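Long-range contacts in PrhC (Penicillium brasilianum, PDB 5X9J), which acts as an isomerase in the biosynthesis of paraherquonin, a fungal meroterpenoid with a highly congested hexacyclic architecture: residues B[29-34]-B[98-103]; B[52-57]-B[138-143]; B[61-66]-B[148-153]; B[92-97]-B[109-114]. All coordinates share one frame; numbering follows the deposited sequence.

Interaction 1 (B[29-34]-B[98-103]); sequences KLIALA and GTMVVD
L30 and I31 of helix 29-34 face V102 and M100, with the helix axis 9.3 Å from that of strand 101-103 and the two directions 126° apart. The side-chain contacts are apolar, and the segments share no hydrogen bond. L30 is turned toward the strand, and its side chain slides past V102 in the opposite direction. L30 CD1 lies 3.7 Å from V102 CG1. The same methyl also rests 3.7 Å from D103 O. I31 comes in beside the strand and crosses V102 at about a right angle, with I31 CG1 4.1 Å from V102 CG2. M100 CG lies opposite the backbone N (chi1 -171°) and the chain runs on extended, which carries M100 SD to 3.9 Å from I31 CG1. The bend at chi3 turns only the end methyl. On the far side of the strand D103 turns away from the helix. Its carboxylate is used at the dimer interface, where OD2 forms a salt bridge with R27 of the second subunit. Helix 26-43 thus covers one side of a strand whose other side meets the partner chain. The contact depends on the fit of branched side chains and one thioether, as in ordinary helix-on-sheet packing.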
loop_
_atom_site.group_PDB
_atom_site.type_symbol
_atom_site.label_atom_id
_atom_site.label_comp_id
_atom_site.label_asym_id
_atom_site.label_seq_id
_atom_site.Cartn_x
_atom_site.Cartn_y
_atom_site.Cartn_z
ATOM N N LYS B 29 -16.874 3.636 -15.226
ATOM C CA LYS B 29 -17.411 2.458 -14.554
ATOM C C LYS B 29 -16.452 1.944 -13.485
ATOM O O LYS B 29 -16.881 1.511 -12.413
ATOM C CB LYS B 29 -17.698 1.344 -15.561
ATOM C CG LYS B 29 -18.778 1.650 -16.593
ATOM C CD LYS B 29 -19.036 0.416 -17.447
ATOM C CE LYS B 29 -19.473 0.780 -18.854
ATOM N NZ LYS B 29 -19.500 -0.417 -19.752
ATOM N N LEU B 30 -15.150 1.971 -13.765
ATOM C CA LEU B 30 -14.192 1.489 -12.777
ATOM C C LEU B 30 -14.148 2.418 -11.572
ATOM O O LEU B 30 -14.099 1.955 -10.428
ATOM C CB LEU B 30 -12.809 1.347 -13.417
ATOM C CG LEU B 30 -12.650 0.149 -14.372
ATOM C CD1 LEU B 30 -11.360 0.238 -15.152
ATOM C CD2 LEU B 30 -12.699 -1.172 -13.602
ATOM N N ILE B 31 -14.169 3.732 -11.812
ATOM C CA ILE B 31 -14.195 4.686 -10.708
ATOM C C ILE B 31 -15.468 4.512 -9.894
ATOM O O ILE B 31 -15.431 4.481 -8.659
ATOM C CB ILE B 31 -14.040 6.124 -11.242
ATOM C CG1 ILE B 31 -12.639 6.315 -11.822
ATOM C CG2 ILE B 31 -14.303 7.171 -10.136
ATOM C CD1 ILE B 31 -12.502 7.569 -12.681
ATOM N N ALA B 32 -16.610 4.353 -10.571
ATOM C CA ALA B 32 -17.870 4.131 -9.861
ATOM C C ALA B 32 -17.821 2.847 -9.046
ATOM O O ALA B 32 -18.351 2.786 -7.930
ATOM C CB ALA B 32 -19.036 4.082 -10.855
ATOM N N LEU B 33 -17.197 1.801 -9.595
ATOM C CA LEU B 33 -17.088 0.547 -8.855
ATOM C C LEU B 33 -16.278 0.732 -7.573
ATOM O O LEU B 33 -16.638 0.198 -6.522
ATOM C CB LEU B 33 -16.465 -0.530 -9.746
ATOM C CG LEU B 33 -16.366 -1.914 -9.097
ATOM C CD1 LEU B 33 -17.747 -2.472 -8.832
ATOM C CD2 LEU B 33 -15.554 -2.870 -9.969
ATOM N N ALA B 34 -15.199 1.516 -7.635
ATOM C CA ALA B 34 -14.372 1.751 -6.453
ATOM C C ALA B 34 -15.150 2.500 -5.373
ATOM O O ALA B 34 -15.111 2.134 -4.188
ATOM C CB ALA B 34 -13.109 2.524 -6.855
ATOM N N GLY B 98 -7.086 12.223 -6.907
ATOM C CA GLY B 98 -6.209 12.478 -8.035
ATOM C C GLY B 98 -5.085 11.465 -8.195
ATOM O O GLY B 98 -4.460 11.411 -9.259
ATOM N N THR B 99 -4.794 10.667 -7.166
ATOM C CA THR B 99 -3.708 9.701 -7.296
ATOM C C THR B 99 -4.194 8.329 -7.729
ATOM O O THR B 99 -3.372 7.417 -7.903
ATOM C CB THR B 99 -2.918 9.587 -5.995
ATOM O OG1 THR B 99 -3.730 8.979 -4.989
ATOM C CG2 THR B 99 -2.512 10.954 -5.549
ATOM N N MET B 100 -5.496 8.190 -7.934
ATOM C CA MET B 100 -6.109 6.953 -8.390
ATOM C C MET B 100 -5.494 6.486 -9.705
ATOM O O MET B 100 -5.141 7.297 -10.558
ATOM C CB MET B 100 -7.599 7.218 -8.560
ATOM C CG MET B 100 -8.476 6.070 -8.817
ATOM S SD MET B 100 -10.162 6.743 -8.793
ATOM C CE MET B 100 -10.426 7.007 -7.062
ATOM N N VAL B 101 -5.365 5.172 -9.872
ATOM C CA VAL B 101 -4.777 4.587 -11.076
ATOM C C VAL B 101 -5.829 3.691 -11.709
ATOM O O VAL B 101 -6.262 2.716 -11.089
ATOM C CB VAL B 101 -3.501 3.790 -10.750
ATOM C CG1 VAL B 101 -2.819 3.294 -12.042
ATOM C CG2 VAL B 101 -2.539 4.653 -9.910
ATOM N N VAL B 102 -6.245 4.013 -12.932
ATOM C CA VAL B 102 -7.335 3.289 -13.590
ATOM C C VAL B 102 -6.806 2.594 -14.845
ATOM O O VAL B 102 -6.326 3.257 -15.773
ATOM C CB VAL B 102 -8.509 4.218 -13.940
ATOM C CG1 VAL B 102 -9.713 3.393 -14.335
ATOM C CG2 VAL B 102 -8.849 5.128 -12.760
ATOM N N ASP B 103 -6.939 1.268 -14.888
ATOM C CA ASP B 103 -6.435 0.433 -15.989
ATOM C C ASP B 103 -7.643 -0.075 -16.780
ATOM O O ASP B 103 -8.214 -1.120 -16.467
ATOM C CB ASP B 103 -5.573 -0.727 -15.455
ATOM C CG ASP B 103 -4.790 -1.458 -16.563
ATOM O OD1 ASP B 103 -5.215 -1.414 -17.749
ATOM O OD2 ASP B 103 -3.742 -2.078 -16.242
#

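Interaction 2 (B[52-57]-B[138-143]); sequences LRTESC and CALVDG
R53 and V141 pair as a parallel bridge, their CA atoms 4.7 Å apart. Two backbone bonds frame it. V141 N gives its hydrogen to L52 O at 2.8 Å, and T54 N gives its own to V141 O at 2.9 Å. The close-packed part lies around V141. L52 crosses V141 obliquely, with L52 CG 4.2 Å from V141 CG2. C57 meets the other branch of V141, with C57 SG 4.2 Å from V141 CG1. L33 and I40 of helix 26-43 cover L52, so this part belongs to the interior. L140 lies at the margin, with its CD2 against the L52 carbonyl.

T54 and D142 make the polar, more open part, with S56 OG near D142 OD1. With chi1 at 65°, T54 OG1 is held over its own backbone and donates to D142 OD1 at 2.7 Å. It meets that oxygen on the anti lone pair, away from the other carboxylate oxygen. A water lies between S56 O and D142 OD1, but its bonding is doubtful. Beyond T54 the chain makes a type I turn to C57. Q133 lies across from both D142 and G143, a classic beta bulge in the next strand pair. The short strand 53-54 is therefore joined to the start of strand 141-148 by two backbone bonds, and the hydroxyl-carboxylate bond adds a side-chain link just before the chain changes direction at E55 and S56.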
loop_
_atom_site.group_PDB
_atom_site.type_symbol
_atom_site.label_atom_id
_atom_site.label_comp_id
_atom_site.label_asym_id
_atom_site.label_seq_id
_atom_site.Cartn_x
_atom_site.Cartn_y
_atom_site.Cartn_z
ATOM N N LEU B 52 -21.499 -7.770 -4.354
ATOM C CA LEU B 52 -20.600 -7.057 -5.251
ATOM C C LEU B 52 -19.465 -7.936 -5.779
ATOM O O LEU B 52 -18.786 -7.551 -6.737
ATOM C CB LEU B 52 -20.035 -5.827 -4.533
ATOM C CG LEU B 52 -19.293 -4.808 -5.400
ATOM C CD1 LEU B 52 -20.237 -4.210 -6.440
ATOM C CD2 LEU B 52 -18.662 -3.727 -4.527
ATOM N N ARG B 53 -19.249 -9.107 -5.194
ATOM C CA ARG B 53 -18.126 -9.960 -5.545
ATOM C C ARG B 53 -18.573 -11.132 -6.405
ATOM O O ARG B 53 -19.675 -11.656 -6.242
ATOM C CB ARG B 53 -17.452 -10.496 -4.285
ATOM C CG ARG B 53 -17.001 -9.404 -3.373
ATOM C CD ARG B 53 -16.456 -9.962 -2.093
ATOM N NE ARG B 53 -16.147 -8.871 -1.183
ATOM C CZ ARG B 53 -15.145 -8.887 -0.315
ATOM N NH1 ARG B 53 -14.328 -9.950 -0.261
ATOM N NH2 ARG B 53 -14.954 -7.831 0.475
ATOM N N THR B 54 -17.698 -11.548 -7.316
ATOM C CA THR B 54 -17.884 -12.844 -7.952
ATOM C C THR B 54 -17.798 -13.944 -6.903
ATOM O O THR B 54 -17.267 -13.749 -5.803
ATOM C CB THR B 54 -16.827 -13.075 -9.023
ATOM O OG1 THR B 54 -15.536 -13.142 -8.401
ATOM C CG2 THR B 54 -16.838 -11.938 -10.019
ATOM N N GLU B 55 -18.325 -15.123 -7.253
ATOM C CA GLU B 55 -18.278 -16.252 -6.327
ATOM C C GLU B 55 -16.847 -16.665 -6.001
ATOM O O GLU B 55 -16.577 -17.145 -4.896
ATOM C CB GLU B 55 -19.045 -17.450 -6.897
ATOM C CG GLU B 55 -20.562 -17.363 -6.722
ATOM C CD GLU B 55 -21.236 -18.732 -6.727
ATOM O OE1 GLU B 55 -20.514 -19.759 -6.680
ATOM O OE2 GLU B 55 -22.489 -18.777 -6.775
ATOM N N SER B 56 -15.921 -16.498 -6.940
ATOM C CA SER B 56 -14.543 -16.917 -6.731
ATOM C C SER B 56 -13.640 -15.776 -6.258
ATOM O O SER B 56 -12.419 -15.942 -6.236
ATOM C CB SER B 56 -13.983 -17.536 -8.014
ATOM O OG SER B 56 -14.089 -16.631 -9.095
ATOM N N CYS B 57 -14.210 -14.637 -5.864
ATOM C CA CYS B 57 -13.401 -13.489 -5.471
ATOM C C CYS B 57 -12.482 -13.837 -4.305
ATOM O O CYS B 57 -12.893 -14.478 -3.337
ATOM C CB CYS B 57 -14.303 -12.313 -5.081
ATOM S SG CYS B 57 -13.393 -10.766 -4.741
ATOM N N CYS B 138 -17.358 -4.580 -15.627
ATOM C CA CYS B 138 -17.085 -3.673 -14.511
ATOM C C CYS B 138 -18.204 -3.644 -13.487
ATOM O O CYS B 138 -18.316 -2.679 -12.728
ATOM C CB CYS B 138 -16.810 -2.244 -14.990
ATOM S SG CYS B 138 -15.411 -2.114 -16.076
ATOM N N ALA B 139 -19.042 -4.675 -13.436
ATOM C CA ALA B 139 -20.137 -4.673 -12.480
ATOM C C ALA B 139 -19.796 -5.382 -11.183
ATOM O O ALA B 139 -20.425 -5.098 -10.159
ATOM C CB ALA B 139 -21.387 -5.315 -13.089
ATOM N N LEU B 140 -18.814 -6.282 -11.191
ATOM C CA LEU B 140 -18.483 -7.052 -10.005
ATOM C C LEU B 140 -16.986 -6.982 -9.728
ATOM O O LEU B 140 -16.176 -6.679 -10.606
ATOM C CB LEU B 140 -18.914 -8.514 -10.153
ATOM C CG LEU B 140 -20.419 -8.761 -10.281
ATOM C CD1 LEU B 140 -20.673 -10.163 -10.801
ATOM C CD2 LEU B 140 -21.094 -8.580 -8.939
ATOM N N VAL B 141 -16.625 -7.292 -8.492
ATOM C CA VAL B 141 -15.232 -7.342 -8.076
ATOM C C VAL B 141 -14.805 -8.802 -8.047
ATOM O O VAL B 141 -15.461 -9.635 -7.408
ATOM C CB VAL B 141 -15.037 -6.666 -6.706
ATOM C CG1 VAL B 141 -13.622 -6.871 -6.224
ATOM C CG2 VAL B 141 -15.378 -5.155 -6.797
ATOM N N ASP B 142 -13.718 -9.120 -8.752
ATOM C CA ASP B 142 -13.209 -10.487 -8.825
ATOM C C ASP B 142 -11.913 -10.680 -8.050
ATOM O O ASP B 142 -11.519 -11.828 -7.802
ATOM C CB ASP B 142 -13.004 -10.893 -10.300
ATOM C CG ASP B 142 -12.643 -12.378 -10.478
ATOM O OD1 ASP B 142 -13.268 -13.261 -9.842
ATOM O OD2 ASP B 142 -11.711 -12.657 -11.263
ATOM N N GLY B 143 -11.248 -9.596 -7.657
ATOM C CA GLY B 143 -10.048 -9.670 -6.849
ATOM C C GLY B 143 -9.829 -8.384 -6.071
ATOM O O GLY B 143 -10.123 -7.296 -6.567
HETATM O O HOH W 1 -11.060 -15.206 -8.193
#

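Interaction 3 (B[61-66]-B[148-153]); sequences QCCPSF and FDAVRK
F148, F66 and C63 bury the most surface here, and all three meet around the F148 ring. C63 SG sits over the centre of one face of that ring, 3.9 Å from its centroid. This is a sulfur-aromatic contact. The sulfur lies opposite its own carbonyl carbon (chi1 -66°), which turns it toward the F148 ring. F66 comes to the F148 ring at its edge, where F66 CD1 lies in the plane and 3.8 Å from F148 CE2. The two ring planes are inclined by 58°, an oblique pairing.

F66 is in turn gripped by the start of helix 150-162. K153 runs extended across one face of its ring, with K153 CD 3.9 Å from the centroid in a CH-pi contact. K153 NZ lies 4.5 Å from the centroid of the F66 ring, an off-centre cation-pi contact. At the edge, A150 O lies in the ring plane, 3.6 Å from F66 CE1, while A150 CB also touches that atom. Q61 NE2 comes to 3.2 Å from F148 CE1, the amide and ring planes 31° apart. The same NE2 is hydrogen-bonded to E146 OE2.

D149 caps the helix through OD2, which accepts from R152 N and, weakly, from V151 N. The same carboxylate bonds to S65 of the second subunit. The contact thus packs the loop after strand 57-61 against the junction of strand 141-148 and helix 150-162. C173 of helix 167-173 touches both F66 and K153, and N126 and N128 of strand 124-134 touch F148.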
loop_
_atom_site.group_PDB
_atom_site.type_symbol
_atom_site.label_atom_id
_atom_site.label_comp_id
_atom_site.label_asym_id
_atom_site.label_seq_id
_atom_site.Cartn_x
_atom_site.Cartn_y
_atom_site.Cartn_z
ATOM N N GLN B 61 -4.599 -9.549 1.692
ATOM C CA GLN B 61 -3.947 -8.541 2.514
ATOM C C GLN B 61 -2.450 -8.603 2.226
ATOM O O GLN B 61 -1.869 -9.689 2.193
ATOM C CB GLN B 61 -4.229 -8.789 3.999
ATOM C CG GLN B 61 -5.715 -8.921 4.325
ATOM C CD GLN B 61 -6.459 -7.607 4.179
ATOM O OE1 GLN B 61 -7.534 -7.543 3.571
ATOM N NE2 GLN B 61 -5.890 -6.546 4.740
ATOM N N CYS B 62 -1.830 -7.447 2.003
ATOM C CA CYS B 62 -0.487 -7.406 1.434
ATOM C C CYS B 62 0.576 -6.869 2.393
ATOM O O CYS B 62 1.654 -6.476 1.944
ATOM C CB CYS B 62 -0.498 -6.580 0.151
ATOM S SG CYS B 62 -1.489 -7.335 -1.166
ATOM N N CYS B 63 0.309 -6.832 3.694
ATOM C CA CYS B 63 1.358 -6.500 4.645
ATOM C C CYS B 63 1.902 -7.789 5.232
ATOM O O CYS B 63 1.171 -8.490 5.950
ATOM C CB CYS B 63 0.839 -5.584 5.751
ATOM S SG CYS B 63 0.348 -3.953 5.120
ATOM N N PRO B 64 3.161 -8.145 4.969
ATOM C CA PRO B 64 3.672 -9.447 5.428
ATOM C C PRO B 64 3.784 -9.570 6.934
ATOM O O PRO B 64 3.990 -10.688 7.423
ATOM C CB PRO B 64 5.055 -9.542 4.762
ATOM C CG PRO B 64 5.441 -8.116 4.470
ATOM C CD PRO B 64 4.139 -7.408 4.152
ATOM N N SER B 65 3.673 -8.472 7.686
ATOM C CA SER B 65 3.613 -8.586 9.143
ATOM C C SER B 65 2.339 -9.273 9.608
ATOM O O SER B 65 2.256 -9.691 10.766
ATOM C CB SER B 65 3.700 -7.200 9.788
ATOM O OG SER B 65 5.014 -6.707 9.651
ATOM N N PHE B 66 1.336 -9.355 8.748
ATOM C CA PHE B 66 0.083 -10.022 9.039
ATOM C C PHE B 66 -0.108 -11.142 8.032
ATOM O O PHE B 66 0.682 -11.307 7.094
ATOM C CB PHE B 66 -1.088 -9.027 9.006
ATOM C CG PHE B 66 -1.082 -8.067 10.163
ATOM C CD1 PHE B 66 -0.441 -6.844 10.068
ATOM C CD2 PHE B 66 -1.679 -8.413 11.365
ATOM C CE1 PHE B 66 -0.422 -5.970 11.142
ATOM C CE2 PHE B 66 -1.668 -7.543 12.443
ATOM C CZ PHE B 66 -1.040 -6.324 12.335
ATOM N N PHE B 148 -2.405 -1.608 4.133
ATOM C CA PHE B 148 -2.852 -0.745 5.211
ATOM C C PHE B 148 -1.626 -0.416 6.035
ATOM O O PHE B 148 -0.554 -0.982 5.823
ATOM C CB PHE B 148 -3.935 -1.429 6.069
ATOM C CG PHE B 148 -3.534 -2.802 6.524
ATOM C CD1 PHE B 148 -3.778 -3.907 5.727
ATOM C CD2 PHE B 148 -2.846 -2.978 7.713
ATOM C CE1 PHE B 148 -3.370 -5.167 6.124
ATOM C CE2 PHE B 148 -2.431 -4.226 8.114
ATOM C CZ PHE B 148 -2.699 -5.330 7.326
ATOM N N ASP B 149 -1.776 0.505 6.979
ATOM C CA ASP B 149 -0.681 0.805 7.893
ATOM C C ASP B 149 -0.655 -0.282 8.950
ATOM O O ASP B 149 -1.574 -0.388 9.775
ATOM C CB ASP B 149 -0.837 2.188 8.513
ATOM C CG ASP B 149 0.378 2.592 9.347
ATOM O OD1 ASP B 149 0.959 3.653 9.049
ATOM O OD2 ASP B 149 0.750 1.851 10.286
ATOM N N ALA B 150 0.395 -1.100 8.921
ATOM C CA ALA B 150 0.449 -2.258 9.797
ATOM C C ALA B 150 0.674 -1.855 11.245
ATOM O O ALA B 150 0.309 -2.604 12.157
ATOM C CB ALA B 150 1.551 -3.220 9.330
ATOM N N VAL B 151 1.278 -0.693 11.480
ATOM C CA VAL B 151 1.500 -0.266 12.860
ATOM C C VAL B 151 0.186 0.210 13.487
ATOM O O VAL B 151 -0.096 -0.086 14.652
ATOM C CB VAL B 151 2.597 0.818 12.919
ATOM C CG1 VAL B 151 2.570 1.549 14.268
ATOM C CG2 VAL B 151 3.987 0.181 12.684
ATOM N N ARG B 152 -0.628 0.948 12.726
ATOM C CA ARG B 152 -1.980 1.274 13.182
ATOM C C ARG B 152 -2.744 0.009 13.538
ATOM O O ARG B 152 -3.373 -0.074 14.596
ATOM C CB ARG B 152 -2.733 2.061 12.109
ATOM C CG ARG B 152 -2.244 3.478 11.910
ATOM C CD ARG B 152 -2.672 4.380 13.075
ATOM N NE ARG B 152 -2.147 5.740 12.946
ATOM C CZ ARG B 152 -2.691 6.692 12.200
ATOM N NH1 ARG B 152 -3.781 6.438 11.493
ATOM N NH2 ARG B 152 -2.144 7.903 12.154
ATOM N N LYS B 153 -2.674 -1.004 12.676
ATOM C CA LYS B 153 -3.404 -2.231 12.961
ATOM C C LYS B 153 -2.812 -2.973 14.151
ATOM O O LYS B 153 -3.557 -3.496 14.992
ATOM C CB LYS B 153 -3.429 -3.146 11.744
ATOM C CG LYS B 153 -4.272 -4.372 12.019
ATOM C CD LYS B 153 -4.386 -5.272 10.821
ATOM C CE LYS B 153 -5.546 -6.240 11.017
ATOM N NZ LYS B 153 -5.380 -7.449 10.153
#

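Interaction 4 (B[92-97]-B[109-114]); sequences FWIIDE and IAFRAA
W93 and A114 form an antiparallel hydrogen-bonded pair. W93 N donates to A114 O at 2.9 Å, and A114 N donates to W93 O at 2.8 Å. The next pair, I94 with A113, is non-hydrogen-bonded, and its CA atoms lie 4.2 Å apart. I95 N then donates to R112 O at 3.0 Å.

The side chains divide between the two faces of the sheet. The W93 indole folds back over A114, since its CG stands between the backbone N and the carbonyl carbon (chi1 65°). A114 CB makes a CH-pi contact over the six-membered ring, while A114 O lies over the same indole toward its rim. On the other face I94 crosses F111 at about a right angle, and I94 CD1 sits over the F111 ring. F92 CZ also touches A113 CB, at 3.7 Å.

R112 bends at chi3 (74°) to bring R112 NH1 to OD2 of D96, which lies beyond strand 90-94, a salt bridge of 2.6 Å. The carboxylate and guanidinium planes are 79° apart. I95 CD1 lies over a face of that guanidinium. A water links the backbones here, donating to I95 O and accepting from R112 N. T99 OG1 bonds to D96 O, and T99 packs on R112.

Helix 26-43 covers the F92, I94 and F111 side through C38. Strand 124-134 pairs with the other edge of strand 108-119, and W145 of the second subunit packs on D96.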
loop_
_atom_site.group_PDB
_atom_site.type_symbol
_atom_site.label_atom_id
_atom_site.label_comp_id
_atom_site.label_asym_id
_atom_site.label_seq_id
_atom_site.Cartn_x
_atom_site.Cartn_y
_atom_site.Cartn_z
ATOM N N PHE B 92 -15.403 3.809 5.659
ATOM C CA PHE B 92 -14.352 3.497 4.691
ATOM C C PHE B 92 -14.618 4.358 3.463
ATOM O O PHE B 92 -15.718 4.305 2.904
ATOM C CB PHE B 92 -14.368 2.003 4.344
ATOM C CG PHE B 92 -13.123 1.501 3.632
ATOM C CD1 PHE B 92 -13.070 1.441 2.243
ATOM C CD2 PHE B 92 -12.032 1.044 4.349
ATOM C CE1 PHE B 92 -11.939 0.965 1.585
ATOM C CE2 PHE B 92 -10.897 0.566 3.701
ATOM C CZ PHE B 92 -10.848 0.530 2.317
ATOM N N TRP B 93 -13.649 5.178 3.061
ATOM C CA TRP B 93 -13.907 6.126 1.986
ATOM C C TRP B 93 -12.628 6.401 1.205
ATOM O O TRP B 93 -11.524 6.344 1.753
ATOM C CB TRP B 93 -14.489 7.450 2.526
ATOM C CG TRP B 93 -13.535 8.239 3.411
ATOM C CD1 TRP B 93 -12.771 9.308 3.038
ATOM C CD2 TRP B 93 -13.272 8.031 4.812
ATOM N NE1 TRP B 93 -12.043 9.767 4.110
ATOM C CE2 TRP B 93 -12.336 9.004 5.211
ATOM C CE3 TRP B 93 -13.737 7.118 5.761
ATOM C CZ2 TRP B 93 -11.850 9.087 6.521
ATOM C CZ3 TRP B 93 -13.248 7.201 7.062
ATOM C CH2 TRP B 93 -12.318 8.178 7.427
ATOM N N ILE B 94 -12.801 6.727 -0.082
ATOM C CA ILE B 94 -11.673 7.056 -0.943
ATOM C C ILE B 94 -11.144 8.441 -0.598
ATOM O O ILE B 94 -11.916 9.388 -0.379
ATOM C CB ILE B 94 -12.089 6.969 -2.422
ATOM C CG1 ILE B 94 -12.566 5.563 -2.750
ATOM C CG2 ILE B 94 -10.923 7.337 -3.334
ATOM C CD1 ILE B 94 -12.913 5.378 -4.212
ATOM N N ILE B 95 -9.818 8.555 -0.518
ATOM C CA ILE B 95 -9.131 9.821 -0.295
ATOM C C ILE B 95 -8.210 10.084 -1.479
ATOM O O ILE B 95 -7.857 9.171 -2.238
ATOM C CB ILE B 95 -8.309 9.828 1.012
ATOM C CG1 ILE B 95 -7.232 8.728 0.964
ATOM C CG2 ILE B 95 -9.225 9.660 2.233
ATOM C CD1 ILE B 95 -6.221 8.758 2.136
ATOM N N ASP B 96 -7.811 11.349 -1.620
ATOM C CA ASP B 96 -6.734 11.755 -2.526
ATOM C C ASP B 96 -6.988 11.206 -3.929
ATOM O O ASP B 96 -6.170 10.489 -4.509
ATOM C CB ASP B 96 -5.375 11.296 -1.972
ATOM C CG ASP B 96 -4.188 11.881 -2.736
ATOM O OD1 ASP B 96 -4.358 12.931 -3.396
ATOM O OD2 ASP B 96 -3.076 11.290 -2.671
ATOM N N GLU B 97 -8.172 11.536 -4.450
ATOM C CA GLU B 97 -8.690 10.876 -5.641
ATOM C C GLU B 97 -7.839 11.122 -6.871
ATOM O O GLU B 97 -7.883 10.311 -7.804
ATOM C CB GLU B 97 -10.120 11.341 -5.926
ATOM C CG GLU B 97 -11.156 10.612 -5.120
ATOM C CD GLU B 97 -12.562 11.152 -5.342
ATOM O OE1 GLU B 97 -12.994 11.260 -6.515
ATOM O OE2 GLU B 97 -13.224 11.469 -4.329
ATOM N N ILE B 109 -8.318 -1.130 -10.930
ATOM C CA ILE B 109 -8.232 0.221 -10.400
ATOM C C ILE B 109 -7.532 0.168 -9.054
ATOM O O ILE B 109 -7.794 -0.710 -8.228
ATOM C CB ILE B 109 -9.634 0.873 -10.317
ATOM C CG1 ILE B 109 -9.535 2.318 -9.813
ATOM C CG2 ILE B 109 -10.596 0.026 -9.461
ATOM C CD1 ILE B 109 -10.838 3.148 -10.070
ATOM N N ALA B 110 -6.618 1.105 -8.842
ATOM C CA ALA B 110 -5.932 1.241 -7.568
ATOM C C ALA B 110 -6.303 2.596 -6.988
ATOM O O ALA B 110 -6.265 3.601 -7.698
ATOM C CB ALA B 110 -4.413 1.127 -7.727
ATOM N N PHE B 111 -6.671 2.623 -5.709
ATOM C CA PHE B 111 -7.052 3.887 -5.103
ATOM C C PHE B 111 -6.632 3.911 -3.645
ATOM O O PHE B 111 -6.520 2.875 -2.993
ATOM C CB PHE B 111 -8.561 4.143 -5.226
ATOM C CG PHE B 111 -9.423 3.055 -4.634
ATOM C CD1 PHE B 111 -9.873 3.140 -3.324
ATOM C CD2 PHE B 111 -9.803 1.963 -5.403
ATOM C CE1 PHE B 111 -10.694 2.152 -2.792
ATOM C CE2 PHE B 111 -10.599 0.973 -4.881
ATOM C CZ PHE B 111 -11.064 1.073 -3.568
ATOM N N ARG B 112 -6.400 5.115 -3.146
ATOM C CA ARG B 112 -6.129 5.332 -1.738
ATOM C C ARG B 112 -7.440 5.474 -0.981
ATOM O O ARG B 112 -8.397 6.073 -1.481
ATOM C CB ARG B 112 -5.279 6.585 -1.550
ATOM C CG ARG B 112 -3.884 6.496 -2.145
ATOM C CD ARG B 112 -3.143 7.801 -1.877
ATOM N NE ARG B 112 -2.744 7.911 -0.475
ATOM C CZ ARG B 112 -2.139 8.973 0.045
ATOM N NH1 ARG B 112 -1.882 10.033 -0.717
ATOM N NH2 ARG B 112 -1.792 8.973 1.325
ATOM N N ALA B 113 -7.485 4.907 0.222
ATOM C CA ALA B 113 -8.683 4.957 1.039
ATOM C C ALA B 113 -8.283 5.180 2.489
ATOM O O ALA B 113 -7.134 4.950 2.886
ATOM C CB ALA B 113 -9.512 3.673 0.902
ATOM N N ALA B 114 -9.236 5.661 3.273
ATOM C CA ALA B 114 -9.074 5.788 4.709
ATOM C C ALA B 114 -10.242 5.085 5.380
ATOM O O ALA B 114 -11.302 4.896 4.782
ATOM C CB ALA B 114 -9.002 7.260 5.150
HETATM O O HOH W 2 -7.195 7.549 -4.520
#

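How the interactions relate
Helix 26-43 is the first helix, and interaction 1 closes a loop from it to strand 101-103. Interaction 2 starts after helix 46-51 and closes on the start of strand 141-148. Interaction 3 starts at the end of strand 57-61 and closes on helix 150-162. These three cross one another along the chain. Interaction 4 closes the short loop that holds strand 101-103. It nests inside the loops of interactions 2 and 3, but crosses interaction 1. Interactions 1 and 4 touch through V101 and A110 on neighbouring strands. Interactions 1 and 2 meet where L30 packs on C138. Interactions 1, 3 and 4 also reach the second subunit.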